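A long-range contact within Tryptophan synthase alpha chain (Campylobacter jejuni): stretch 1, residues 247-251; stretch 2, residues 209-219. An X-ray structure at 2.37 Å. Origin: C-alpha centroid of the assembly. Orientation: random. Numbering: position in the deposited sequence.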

# COMPACT_ATOMS: atom_id res chain seq x y z
N GLU B 247 8.68 -4.21 23.98
CA GLU B 247 9.45 -3.43 24.90
C GLU B 247 10.92 -3.75 24.69
O GLU B 247 11.83 -3.11 25.28
CB GLU B 247 8.99 -3.66 26.33
CG GLU B 247 9.43 -2.51 27.24
CD GLU B 247 8.57 -2.34 28.48
OE1 GLU B 247 7.92 -3.34 28.90
OE2 GLU B 247 8.56 -1.21 29.02
N GLU B 248 11.13 -4.75 23.84
CA GLU B 248 12.45 -5.10 23.32
C GLU B 248 12.77 -4.02 22.28
O GLU B 248 13.87 -3.48 22.22
CB GLU B 248 12.42 -6.49 22.68
CG GLU B 248 13.78 -7.15 22.47
CD GLU B 248 13.74 -8.70 22.68
OE1 GLU B 248 12.62 -9.30 22.69
OE2 GLU B 248 14.83 -9.30 22.85
N ILE B 249 11.78 -3.69 21.49
CA ILE B 249 11.98 -2.72 20.44
C ILE B 249 12.27 -1.32 21.00
O ILE B 249 13.12 -0.63 20.48
CB ILE B 249 10.83 -2.81 19.45
CG1 ILE B 249 10.86 -4.19 18.79
CG2 ILE B 249 10.87 -1.67 18.40
CD1 ILE B 249 9.60 -4.57 18.00
N PHE B 250 11.65 -0.93 22.12
CA PHE B 250 11.78 0.45 22.59
C PHE B 250 12.62 0.70 23.85
O PHE B 250 12.37 1.67 24.57
CB PHE B 250 10.38 1.07 22.81
CG PHE B 250 9.59 1.33 21.54
CD1 PHE B 250 9.97 2.34 20.64
CD2 PHE B 250 8.43 0.61 21.29
CE1 PHE B 250 9.24 2.59 19.48
CE2 PHE B 250 7.68 0.86 20.15
CZ PHE B 250 8.07 1.85 19.23
N LYS B 251 13.62 -0.13 24.13
CA LYS B 251 14.52 0.14 25.26
C LYS B 251 15.35 1.44 25.09
O LYS B 251 15.95 1.98 26.04
CB LYS B 251 15.47 -1.04 25.46
CG LYS B 251 15.10 -2.35 24.75
CD LYS B 251 16.33 -3.29 24.79
CE LYS B 251 16.18 -4.52 23.89
NZ LYS B 251 17.48 -4.88 23.28
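Stretch 2, residues 209-219: QNNQDVKRMRK

The most unusual feature of this contact is that every hydrogen bond across it runs the same way: side-chain nitrogens of stretch 2 donate to three consecutive backbone carbonyls of stretch 1, those of Ile-249, Phe-250 and Lys-251. No backbone-to-backbone hydrogen bond joins the two segments, and no side chain of stretch 1 takes part in one.

The strongest of the three comes from Asn-211. Asn-211 ND2 lies 2.6 Å from Ile-249 O with an N-H...acceptor angle of 166°, short and nearly linear. The backbones are also nearest here, with Ile-249 CA and Asn-211 CA 4.7 Å apart. The CA-to-CB bond of Asn-211 points toward stretch 1, and chi1 of 171° (t) extends the amide into the turn. Proximity alone does not establish further bonds: Asn-211 ND2 is 3.2 Å from Glu-248 O, but at a poor angle, and 3.3 Å from Lys-251 N, where both atoms are donors. The amide nitrogen is thus close to several backbone atoms of the turn yet makes one hydrogen bond to it.

That backbone is a type I beta turn from Glu-248 to Lys-251. Its phi/psi values, -66/-36 at Ile-249 and -109/29 at Phe-250, account for the change of direction after the weakly bonded helix about 247-248. Stretch 2 places a weakly bonded helix, about 212-217, beside this turn. Asn-210 precedes the turn that leads into this helix, and its side chain accepts a capping bond: Asp-213 N donates to Asn-210 OD1 over a very short 2.5 Å. Asn-211 O then accepts from Val-214 N at 2.7 Å and from Lys-215 N at 2.9 Å. Asn-211 thus accepts two backbone bonds within stretch 2 with its carbonyl and donates to the first stretch's turn with its side chain.

The other two donors are crossed: Lys-215, earlier in stretch 2, reaches Lys-251 O, and Arg-218, later, reaches back to Phe-250 O. Lys-215 NZ makes a weak bond of 3.2 Å to Lys-251 O; the CA-to-CB bond of Lys-215 points sideways, and only the end of its long side chain comes nearer. Arg-218, whose CA-to-CB bond points toward stretch 1, sends NH2 to within 3.3 Å of Phe-250 O at 152°, also a weak bond. The oxygen lies near the guanidinium plane, at its edge, where N-H groups can point. Arg-218 NH2 is also 3.8 Å from Phe-250 CD1 and sits at the edge of the ring, so the geometry gives no stacking of the guanidinium on the aromatic face.

One apolar pair adds to these bonds: Val-214, directed toward stretch 1, brings CG1 to 4.2 Å from Ile-249 CG2. The CA-to-CB bond of Ile-249 points away, and the nearest approach to Val-214 is made by its carbonyl oxygen, with Ile-249 O 3.5 Å from Val-214 CG2 in van der Waals contact. Lys-251 loses the most area to the other stretch, 77 Å², and Lys-251 CG makes a similar contact with Asn-211 ND2 at 3.6 Å. In total 378 Å² is buried, both sides summed.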

# COMPACT_ATOMS: atom_id res chain seq x y z
N GLN B 209 13.35 -1.60 12.33
CA GLN B 209 13.16 -3.04 12.52
C GLN B 209 13.67 -3.61 13.85
O GLN B 209 12.96 -4.34 14.54
CB GLN B 209 13.83 -3.82 11.38
CG GLN B 209 12.96 -3.97 10.13
CD GLN B 209 13.53 -5.00 9.17
OE1 GLN B 209 14.16 -4.63 8.17
NE2 GLN B 209 13.31 -6.29 9.47
N ASN B 210 14.92 -3.30 14.16
CA ASN B 210 15.60 -3.75 15.36
C ASN B 210 15.49 -2.67 16.44
O ASN B 210 14.80 -1.67 16.22
CB ASN B 210 17.05 -4.08 14.96
CG ASN B 210 18.09 -3.66 16.00
OD1 ASN B 210 18.39 -2.48 16.15
ND2 ASN B 210 18.66 -4.64 16.72
N ASN B 211 16.18 -2.85 17.57
CA ASN B 211 16.21 -1.88 18.68
C ASN B 211 17.35 -0.86 18.67
O ASN B 211 17.12 0.31 18.91
CB ASN B 211 16.20 -2.58 20.05
CG ASN B 211 16.45 -1.62 21.20
OD1 ASN B 211 17.54 -1.59 21.77
ND2 ASN B 211 15.46 -0.80 21.52
N GLN B 212 18.59 -1.30 18.45
CA GLN B 212 19.73 -0.36 18.32
C GLN B 212 19.49 0.49 17.04
O GLN B 212 20.06 1.57 16.88
CB GLN B 212 21.14 -1.05 18.32
CG GLN B 212 21.32 -2.46 19.01
CD GLN B 212 21.63 -2.46 20.54
OE1 GLN B 212 20.99 -1.75 21.32
NE2 GLN B 212 22.60 -3.31 20.96
N ASP B 213 18.62 -0.04 16.18
CA ASP B 213 18.07 0.55 14.95
C ASP B 213 17.11 1.66 15.36
O ASP B 213 16.82 2.55 14.58
CB ASP B 213 17.26 -0.55 14.23
CG ASP B 213 17.36 -0.53 12.70
OD1 ASP B 213 18.43 -0.30 12.11
OD2 ASP B 213 16.33 -0.85 12.07
N VAL B 214 16.56 1.60 16.57
CA VAL B 214 15.71 2.68 17.02
C VAL B 214 16.47 3.63 17.91
O VAL B 214 16.17 4.81 17.95
CB VAL B 214 14.35 2.23 17.67
CG1 VAL B 214 14.00 0.83 17.27
CG2 VAL B 214 14.34 2.41 19.18
N LYS B 215 17.49 3.12 18.61
CA LYS B 215 18.29 4.00 19.46
C LYS B 215 19.13 4.97 18.61
O LYS B 215 19.62 5.99 19.12
CB LYS B 215 19.13 3.21 20.46
CG LYS B 215 18.42 2.97 21.81
CD LYS B 215 19.27 2.13 22.78
CE LYS B 215 18.69 2.20 24.20
NZ LYS B 215 18.78 0.93 25.00
N ARG B 216 19.24 4.68 17.31
CA ARG B 216 19.98 5.58 16.42
C ARG B 216 19.08 6.63 15.78
O ARG B 216 19.40 7.82 15.76
CB ARG B 216 20.81 4.80 15.39
CG ARG B 216 20.06 4.25 14.18
CD ARG B 216 21.04 3.99 13.02
NE ARG B 216 21.92 2.84 13.25
CZ ARG B 216 21.85 1.70 12.58
NH1 ARG B 216 20.95 1.55 11.60
NH2 ARG B 216 22.68 0.70 12.87
N MSE B 217 17.93 6.19 15.28
CA MSE B 217 16.91 7.10 14.81
C MSE B 217 16.50 8.09 15.90
O MSE B 217 15.98 9.17 15.59
CB MSE B 217 15.69 6.31 14.33
CG MSE B 217 15.89 5.59 13.01
SE MSE B 217 16.07 6.85 11.50
CE MSE B 217 16.56 5.52 10.14
N ARG B 218 16.74 7.71 17.16
CA ARG B 218 16.42 8.56 18.31
C ARG B 218 17.23 9.84 18.38
O ARG B 218 16.81 10.81 19.02
CB ARG B 218 16.56 7.80 19.63
CG ARG B 218 15.34 6.96 20.02
CD ARG B 218 15.41 6.46 21.47
NE ARG B 218 14.13 5.86 21.82
CZ ARG B 218 13.95 4.62 22.26
NH1 ARG B 218 14.99 3.80 22.48
NH2 ARG B 218 12.71 4.22 22.50
N LYS B 219 18.40 9.87 17.73
CA LYS B 219 19.18 11.10 17.70
C LYS B 219 19.03 11.85 16.39
O LYS B 219 19.82 12.74 16.07
CB LYS B 219 20.66 10.88 18.05
CG LYS B 219 21.30 9.59 17.54
CD LYS B 219 22.07 8.95 18.69
CE LYS B 219 22.64 7.59 18.34
NZ LYS B 219 22.95 6.78 19.58